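Local coordinates for DUF4276 family protein (Pyrococcus horikoshii, PDB 2P62) that is of unknown function but belongs to a family of the Toprim-like clan, and forms a two-subunit assembly, at residues E66-I71 / F105-S110; N121-T126 / K130-G135; N197-T200 / G206-E209. All coordinates share one frame; numbering follows the deposited sequence.

Contact 1 (E66-I71 / F105-S110); sequences EGKQRI and FEWVLS
Trp107 is the residue of helix 104-109 that reaches the loop 66-71. Its CG stands anti to the backbone N (chi1 -177°), which carries the indole off the helix towards Lys68 and Ile71. Lys68 runs obliquely across the six-membered ring. Its chain bends at chi2, and Lys68 CE comes to 3.7 Å from Trp107 CZ2. The ammonium of Lys68 lies above one face of the ring, displaced towards the rim. Lys68 NZ is 4.3 Å from the centroid of the Trp107 six-membered ring, an off-centre cation-pi contact. Arg96 makes a second cation-pi contact with the same tryptophan. It also sits close to Lys68 NZ, while Glu100 gives this lysine a weak, long ion pair. On the other side of the ring plane, Ile71 CG1 approaches Trp107 CH2 at 4.3 Å.

The next residue, Val108, packs on Val94, Ile131 and Pro133 of the sheet. Ser110 OG donates to Trp107 O at 2.7 Å and ties the side chain back to the preceding turn. In the loop, Gly67 O accepts from both Arg70 N and Ile71 N, a turn that leads into helix 71-84. The arrangement joins a strand-to-helix loop to a neighbouring helix laid on the central sheet, as is common in alpha/beta folds, here one of the Toprim-like clan.

Contact 2 (N121-T126 / K130-G135); sequences NGAIVT and KIYPYG
Ile124 and Ile131 face each other as an antiparallel hydrogen-bonded pair. Ile124 N donates to Ile131 O at 2.8 Å. The return bond, Ile131 N to Ile124 O, is 2.7 Å long. The two side chains leave the same face of the sheet, with CB of Ile124 4.1 Å from CB of Ile131. On that face Ile131 CD1 also meets Thr126 CG2 at 3.7 Å.

The opposite face carries Val125 and Lys130, a non-hydrogen-bonded pair. Their side chains lie alongside each other, and Val125 CG2 is 4.0 Å from Lys130 CG. At the other end of the pairing, Ala123 puts its methyl over one face of the Tyr132 ring. Ala123 CB lies 3.7 Å from the centroid of the Tyr132 ring, a CH-pi contact shifted towards the rim. Tyr132 CG is anti to its own carbonyl carbon (chi1 -68°), a turn that brings the ring back to Ala123.

These strands form a beta hairpin at one side of the mixed central sheet. Strand 129-136 continues the pairing inward, where Lys130 and Tyr132 bond through their backbones to strand 89-97. Tyr132 also stacks on Tyr93 there. On the outer side, Val125 bonds through its backbone to Arg118 of the outermost strand, 118-120. Thr126 OG1 is held by Glu116 O. Helix 104-109 covers Ile124, Ile131 and Pro133 with Phe105 and Val108.

Contact 3 (N197-T200 / G206-E209); sequences NDYT and GLYE
The main apolar contact sets Leu207 over one face of the Tyr199 ring. Leu207 CB stands 3.7 Å from the centroid of the Tyr199 ring, only 3° off the normal, so this CH-pi contact is almost exactly centred. Leu207 CD1 extends the cover to the root of the ring and lies 3.8 Å from Tyr199 CG. The tyrosine CG is anti to the backbone N (chi1 -178°), and the ring is thereby laid along the start of helix 204-218. Asn197 adds a marginal touch, its OD1 4.4 Å from Leu207 CD1.

The phenol oxygen lies close to the helix backbone. Gly206 has no side chain, and its CA comes to 3.4 Å from Tyr199 OH. Leu207 N is also near, but the angle is too poor for a hydrogen bond.

The polar bonds lie outside this pair. Tyr199 OH is hydrogen-bonded to Cys203 O, and Tyr199 N bonds to Ser194 O in the Schellman motif that ends helix 186-196. A valine in place of Tyr199 would probably strip Leu207 of the ring face it packs against and leave Cys203 O without its phenol partner. Cys203 is known to form an interchain disulfide, and Thr200 packs on Lys187 of the second subunit. The tyrosine thus gives one ring face to an aliphatic side chain and its hydroxyl to a backbone carbonyl, so its apolar and polar parts are each matched.

Overall arrangement
The contacts follow one another along the chain, each closing before the next opens. Contacts 1 and 2 are neighbours, with centres 13 Å apart, and they touch through helix 104-109. Phe105 CD2 packs on Pro133 CG at 3.6 Å, and Val108 CG1 on Ile131 CG2 at 3.7 Å. One helix therefore ties the loop before helix 71-84 to the hairpin side of the mixed sheet. Contact 3 belongs to the helical part, on the opposite side of the chain's centre. Its centre is 31 Å from that of contact 1 and 33 Å from that of contact 2. No other chain of the assembly touches contacts 1 and 2, whereas contact 3 lies beside the second subunit.

Contact 1 (E66-I71 / F105-S110)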
loop_
_atom_site.group_PDB
_atom_site.type_symbol
_atom_site.label_atom_id
_atom_site.label_comp_id
_atom_site.label_asym_id
_atom_site.label_seq_id
_atom_site.Cartn_x
_atom_site.Cartn_y
_atom_site.Cartn_z
ATOM N N GLU A 66 6.199 6.271 12.819
ATOM C CA GLU A 66 6.074 6.978 14.079
ATOM C C GLU A 66 6.459 8.443 13.892
ATOM O O GLU A 66 5.833 9.337 14.463
ATOM C CB GLU A 66 6.966 6.329 15.141
ATOM C CG GLU A 66 6.477 6.563 16.563
ATOM C CD GLU A 66 5.157 5.857 16.841
ATOM O OE1 GLU A 66 4.492 6.179 17.850
ATOM O OE2 GLU A 66 4.792 4.967 16.045
ATOM N N GLY A 67 7.484 8.681 13.078
ATOM C CA GLY A 67 7.937 10.040 12.837
ATOM C C GLY A 67 9.390 10.232 13.235
ATOM O O GLY A 67 9.808 9.828 14.322
ATOM N N LYS A 68 10.162 10.853 12.351
ATOM C CA LYS A 68 11.580 11.100 12.598
ATOM C C LYS A 68 11.761 11.931 13.870
ATOM O O LYS A 68 12.833 11.935 14.476
ATOM C CB LYS A 68 12.185 11.849 11.405
ATOM C CG LYS A 68 13.702 11.751 11.281
ATOM C CD LYS A 68 14.124 10.374 10.795
ATOM C CE LYS A 68 15.613 10.318 10.497
ATOM N NZ LYS A 68 15.993 9.023 9.874
ATOM N N GLN A 69 10.698 12.621 14.275
ATOM C CA GLN A 69 10.737 13.478 15.453
ATOM C C GLN A 69 10.037 12.879 16.673
ATOM O O GLN A 69 10.087 13.443 17.770
ATOM C CB GLN A 69 10.106 14.825 15.108
ATOM C CG GLN A 69 10.233 15.875 16.187
ATOM C CD GLN A 69 9.663 17.205 15.753
ATOM O OE1 GLN A 69 10.109 17.788 14.763
ATOM N NE2 GLN A 69 8.670 17.695 16.489
ATOM N N ARG A 70 9.389 11.733 16.484
ATOM C CA ARG A 70 8.676 11.083 17.575
ATOM C C ARG A 70 9.455 9.911 18.175
ATOM O O ARG A 70 9.163 9.486 19.294
ATOM C CB ARG A 70 7.304 10.600 17.096
ATOM C CG ARG A 70 6.228 10.679 18.174
ATOM C CD ARG A 70 5.046 9.767 17.891
ATOM N NE ARG A 70 4.021 9.878 18.927
ATOM C CZ ARG A 70 3.192 10.911 19.058
ATOM N NH1 ARG A 70 3.260 11.933 18.211
ATOM N NH2 ARG A 70 2.297 10.927 20.037
ATOM N N ILE A 71 10.436 9.392 17.436
ATOM C CA ILE A 71 11.261 8.275 17.905
ATOM C C ILE A 71 11.838 8.560 19.300
ATOM O O ILE A 71 11.737 7.728 20.205
ATOM C CB ILE A 71 12.447 7.989 16.938
ATOM C CG1 ILE A 71 11.932 7.641 15.539
ATOM C CG2 ILE A 71 13.319 6.870 17.495
ATOM C CD1 ILE A 71 11.046 6.420 15.472
ATOM N N PHE A 105 23.992 4.437 14.945
ATOM C CA PHE A 105 24.404 4.407 16.347
ATOM C C PHE A 105 24.391 5.821 16.938
ATOM O O PHE A 105 23.832 6.051 18.012
ATOM C CB PHE A 105 25.797 3.780 16.495
ATOM C CG PHE A 105 26.205 3.564 17.924
ATOM C CD1 PHE A 105 26.772 4.603 18.669
ATOM C CD2 PHE A 105 25.970 2.341 18.549
ATOM C CE1 PHE A 105 27.097 4.428 20.020
ATOM C CE2 PHE A 105 26.290 2.156 19.899
ATOM C CZ PHE A 105 26.856 3.207 20.637
ATOM N N GLU A 106 25.006 6.769 16.239
ATOM C CA GLU A 106 25.019 8.154 16.705
ATOM C C GLU A 106 23.580 8.713 16.737
ATOM O O GLU A 106 23.197 9.419 17.671
ATOM C CB GLU A 106 25.902 9.010 15.787
ATOM C CG GLU A 106 27.399 8.725 15.907
ATOM C CD GLU A 106 28.218 9.392 14.801
ATOM O OE1 GLU A 106 27.953 10.585 14.509
ATOM O OE2 GLU A 106 29.127 8.735 14.229
ATOM N N TRP A 107 22.784 8.376 15.723
ATOM C CA TRP A 107 21.404 8.841 15.647
ATOM C C TRP A 107 20.632 8.460 16.921
ATOM O O TRP A 107 20.020 9.308 17.582
ATOM C CB TRP A 107 20.744 8.251 14.395
ATOM C CG TRP A 107 19.330 8.693 14.152
ATOM C CD1 TRP A 107 18.861 9.975 14.106
ATOM C CD2 TRP A 107 18.195 7.841 13.934
ATOM N NE1 TRP A 107 17.500 9.972 13.877
ATOM C CE2 TRP A 107 17.068 8.678 13.767
ATOM C CE3 TRP A 107 18.024 6.451 13.860
ATOM C CZ2 TRP A 107 15.783 8.171 13.539
ATOM C CZ3 TRP A 107 16.742 5.943 13.630
ATOM C CH2 TRP A 107 15.639 6.805 13.472
ATOM N N VAL A 108 20.684 7.187 17.289
ATOM C CA VAL A 108 19.995 6.735 18.485
ATOM C C VAL A 108 20.592 7.373 19.741
ATOM O O VAL A 108 19.869 7.879 20.596
ATOM C CB VAL A 108 20.067 5.200 18.594
ATOM C CG1 VAL A 108 19.433 4.723 19.906
ATOM C CG2 VAL A 108 19.356 4.582 17.403
ATOM N N LEU A 109 21.917 7.347 19.837
ATOM C CA LEU A 109 22.616 7.912 20.983
ATOM C C LEU A 109 22.201 9.362 21.269
ATOM O O LEU A 109 22.092 9.773 22.433
ATOM C CB LEU A 109 24.129 7.840 20.756
ATOM C CG LEU A 109 24.959 8.147 22.004
ATOM C CD1 LEU A 109 24.755 7.037 23.036
ATOM C CD2 LEU A 109 26.418 8.269 21.638
ATOM N N SER A 110 21.977 10.133 20.205
ATOM C CA SER A 110 21.572 11.535 20.328
ATOM C C SER A 110 20.181 11.690 20.955
ATOM O O SER A 110 19.780 12.799 21.300
ATOM C CB SER A 110 21.571 12.220 18.954
ATOM O OG SER A 110 20.392 11.884 18.216
#

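Contact 2 (N121-T126 / K130-G135)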
loop_
_atom_site.group_PDB
_atom_site.type_symbol
_atom_site.label_atom_id
_atom_site.label_comp_id
_atom_site.label_asym_id
_atom_site.label_seq_id
_atom_site.Cartn_x
_atom_site.Cartn_y
_atom_site.Cartn_z
ATOM N N ASN A 121 28.134 -5.334 23.676
ATOM C CA ASN A 121 27.847 -6.096 22.463
ATOM C C ASN A 121 27.205 -5.218 21.403
ATOM O O ASN A 121 26.210 -5.602 20.789
ATOM C CB ASN A 121 26.909 -7.266 22.768
ATOM C CG ASN A 121 27.550 -8.314 23.659
ATOM O OD1 ASN A 121 26.868 -9.208 24.174
ATOM N ND2 ASN A 121 28.869 -8.219 23.840
ATOM N N GLY A 122 27.768 -4.033 21.196
ATOM C CA GLY A 122 27.216 -3.137 20.198
ATOM C C GLY A 122 25.855 -2.561 20.559
ATOM O O GLY A 122 25.228 -1.904 19.733
ATOM N N ALA A 123 25.384 -2.801 21.779
ATOM C CA ALA A 123 24.098 -2.256 22.197
ATOM C C ALA A 123 24.300 -1.130 23.207
ATOM O O ALA A 123 25.315 -1.085 23.899
ATOM C CB ALA A 123 23.242 -3.344 22.798
ATOM N N ILE A 124 23.342 -0.208 23.270
ATOM C CA ILE A 124 23.398 0.913 24.212
ATOM C C ILE A 124 22.506 0.507 25.393
ATOM O O ILE A 124 21.298 0.315 25.230
ATOM C CB ILE A 124 22.850 2.230 23.567
ATOM C CG1 ILE A 124 23.685 2.605 22.344
ATOM C CG2 ILE A 124 22.907 3.380 24.562
ATOM C CD1 ILE A 124 23.170 3.823 21.606
ATOM N N VAL A 125 23.098 0.364 26.576
ATOM C CA VAL A 125 22.330 -0.047 27.743
ATOM C C VAL A 125 22.088 1.132 28.668
ATOM O O VAL A 125 23.021 1.810 29.093
ATOM C CB VAL A 125 23.054 -1.184 28.542
ATOM C CG1 VAL A 125 22.158 -1.700 29.650
ATOM C CG2 VAL A 125 23.444 -2.330 27.615
ATOM N N THR A 126 20.818 1.376 28.961
ATOM C CA THR A 126 20.440 2.461 29.845
ATOM C C THR A 126 19.129 2.054 30.491
ATOM O O THR A 126 18.274 1.449 29.843
ATOM C CB THR A 126 20.277 3.794 29.070
ATOM O OG1 THR A 126 19.961 4.850 29.984
ATOM C CG2 THR A 126 19.184 3.690 28.036
ATOM N N LYS A 130 18.425 -2.814 26.764
ATOM C CA LYS A 130 19.388 -2.931 25.671
ATOM C C LYS A 130 18.840 -2.314 24.383
ATOM O O LYS A 130 17.892 -2.824 23.796
ATOM C CB LYS A 130 19.749 -4.399 25.418
ATOM C CG LYS A 130 20.654 -5.015 26.460
ATOM C CD LYS A 130 21.065 -6.418 26.062
ATOM C CE LYS A 130 21.843 -7.077 27.185
ATOM N NZ LYS A 130 21.066 -6.993 28.453
ATOM N N ILE A 131 19.442 -1.215 23.944
ATOM C CA ILE A 131 19.006 -0.553 22.723
ATOM C C ILE A 131 19.935 -0.925 21.567
ATOM O O ILE A 131 21.144 -0.682 21.611
ATOM C CB ILE A 131 18.965 0.971 22.931
ATOM C CG1 ILE A 131 18.019 1.286 24.103
ATOM C CG2 ILE A 131 18.476 1.661 21.653
ATOM C CD1 ILE A 131 18.060 2.744 24.645
ATOM N N TYR A 132 19.360 -1.536 20.536
ATOM C CA TYR A 132 20.139 -1.965 19.391
ATOM C C TYR A 132 19.928 -1.128 18.146
ATOM O O TYR A 132 18.901 -1.224 17.481
ATOM C CB TYR A 132 19.835 -3.427 19.051
ATOM C CG TYR A 132 20.305 -4.430 20.077
ATOM C CD1 TYR A 132 21.615 -4.917 20.057
ATOM C CD2 TYR A 132 19.431 -4.918 21.061
ATOM C CE1 TYR A 132 22.039 -5.867 20.985
ATOM C CE2 TYR A 132 19.852 -5.867 21.992
ATOM C CZ TYR A 132 21.154 -6.337 21.944
ATOM O OH TYR A 132 21.564 -7.291 22.846
ATOM N N PRO A 133 20.889 -0.262 17.837
ATOM C CA PRO A 133 20.735 0.554 16.630
ATOM C C PRO A 133 21.249 -0.280 15.451
ATOM O O PRO A 133 22.359 -0.809 15.488
ATOM C CB PRO A 133 21.572 1.799 16.931
ATOM C CG PRO A 133 22.601 1.318 17.922
ATOM C CD PRO A 133 21.893 0.293 18.764
ATOM N N TYR A 134 20.428 -0.430 14.418
ATOM C CA TYR A 134 20.831 -1.233 13.277
ATOM C C TYR A 134 20.599 -0.561 11.933
ATOM O O TYR A 134 19.513 -0.056 11.659
ATOM C CB TYR A 134 20.101 -2.576 13.325
ATOM C CG TYR A 134 20.506 -3.545 12.246
ATOM C CD1 TYR A 134 19.812 -3.603 11.036
ATOM C CD2 TYR A 134 21.601 -4.394 12.421
ATOM C CE1 TYR A 134 20.200 -4.486 10.025
ATOM C CE2 TYR A 134 21.999 -5.277 11.416
ATOM C CZ TYR A 134 21.293 -5.318 10.225
ATOM O OH TYR A 134 21.671 -6.197 9.238
ATOM N N GLY A 135 21.637 -0.557 11.099
ATOM C CA GLY A 135 21.532 0.037 9.779
ATOM C C GLY A 135 21.225 -1.037 8.750
ATOM O O GLY A 135 21.964 -2.012 8.644
#

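Contact 3 (N197-T200 / G206-E209)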
loop_
_atom_site.group_PDB
_atom_site.type_symbol
_atom_site.label_atom_id
_atom_site.label_comp_id
_atom_site.label_asym_id
_atom_site.label_seq_id
_atom_site.Cartn_x
_atom_site.Cartn_y
_atom_site.Cartn_z
ATOM N N ASN A 197 7.589 -11.426 -10.905
ATOM C CA ASN A 197 6.819 -12.386 -10.116
ATOM C C ASN A 197 5.331 -12.248 -10.392
ATOM O O ASN A 197 4.505 -12.882 -9.735
ATOM C CB ASN A 197 7.074 -12.193 -8.620
ATOM C CG ASN A 197 8.519 -12.443 -8.237
ATOM O OD1 ASN A 197 8.870 -12.427 -7.060
ATOM N ND2 ASN A 197 9.367 -12.670 -9.234
ATOM N N ASP A 198 4.999 -11.428 -11.381
ATOM C CA ASP A 198 3.609 -11.188 -11.750
ATOM C C ASP A 198 2.798 -10.809 -10.508
ATOM O O ASP A 198 1.747 -11.395 -10.234
ATOM C CB ASP A 198 3.005 -12.435 -12.406
ATOM C CG ASP A 198 1.710 -12.128 -13.168
ATOM O OD1 ASP A 198 0.845 -13.029 -13.272
ATOM O OD2 ASP A 198 1.564 -10.992 -13.674
ATOM N N TYR A 199 3.300 -9.832 -9.756
ATOM C CA TYR A 199 2.631 -9.357 -8.548
ATOM C C TYR A 199 1.504 -8.425 -8.936
ATOM O O TYR A 199 1.733 -7.419 -9.596
ATOM C CB TYR A 199 3.601 -8.594 -7.659
ATOM C CG TYR A 199 2.976 -8.118 -6.372
ATOM C CD1 TYR A 199 2.462 -9.028 -5.447
ATOM C CD2 TYR A 199 2.900 -6.760 -6.072
ATOM C CE1 TYR A 199 1.891 -8.596 -4.255
ATOM C CE2 TYR A 199 2.331 -6.320 -4.889
ATOM C CZ TYR A 199 1.830 -7.239 -3.985
ATOM O OH TYR A 199 1.266 -6.807 -2.807
ATOM N N THR A 200 0.290 -8.749 -8.503
ATOM C CA THR A 200 -0.869 -7.936 -8.831
ATOM C C THR A 200 -1.307 -7.007 -7.704
ATOM O O THR A 200 -2.157 -6.137 -7.906
ATOM C CB THR A 200 -2.061 -8.815 -9.189
ATOM O OG1 THR A 200 -2.372 -9.645 -8.070
ATOM C CG2 THR A 200 -1.739 -9.699 -10.390
ATOM N N GLY A 206 3.442 -5.916 0.387
ATOM C CA GLY A 206 2.734 -7.177 0.254
ATOM C C GLY A 206 3.525 -8.176 -0.570
ATOM O O GLY A 206 3.427 -9.387 -0.366
ATOM N N LEU A 207 4.311 -7.664 -1.510
ATOM C CA LEU A 207 5.131 -8.507 -2.370
ATOM C C LEU A 207 6.267 -9.153 -1.569
ATOM O O LEU A 207 6.599 -10.323 -1.769
ATOM C CB LEU A 207 5.704 -7.676 -3.526
ATOM C CG LEU A 207 6.786 -8.340 -4.391
ATOM C CD1 LEU A 207 6.223 -9.589 -5.083
ATOM C CD2 LEU A 207 7.300 -7.337 -5.406
ATOM N N TYR A 208 6.856 -8.390 -0.656
ATOM C CA TYR A 208 7.949 -8.907 0.163
ATOM C C TYR A 208 7.481 -10.104 0.998
ATOM O O TYR A 208 8.174 -11.128 1.068
ATOM C CB TYR A 208 8.513 -7.782 1.044
ATOM C CG TYR A 208 8.961 -6.577 0.236
ATOM C CD1 TYR A 208 9.065 -5.317 0.822
ATOM C CD2 TYR A 208 9.231 -6.689 -1.137
ATOM C CE1 TYR A 208 9.418 -4.199 0.064
ATOM C CE2 TYR A 208 9.587 -5.572 -1.907
ATOM C CZ TYR A 208 9.672 -4.332 -1.297
ATOM O OH TYR A 208 9.969 -3.200 -2.025
ATOM N N GLU A 209 6.306 -9.972 1.617
ATOM C CA GLU A 209 5.711 -11.042 2.425
ATOM C C GLU A 209 5.481 -12.277 1.564
ATOM O O GLU A 209 5.856 -13.388 1.936
ATOM C CB GLU A 209 4.357 -10.607 3.017
ATOM C CG GLU A 209 4.440 -9.595 4.159
ATOM C CD GLU A 209 3.074 -9.205 4.729
ATOM O OE1 GLU A 209 2.333 -10.105 5.183
ATOM O OE2 GLU A 209 2.748 -7.996 4.719
#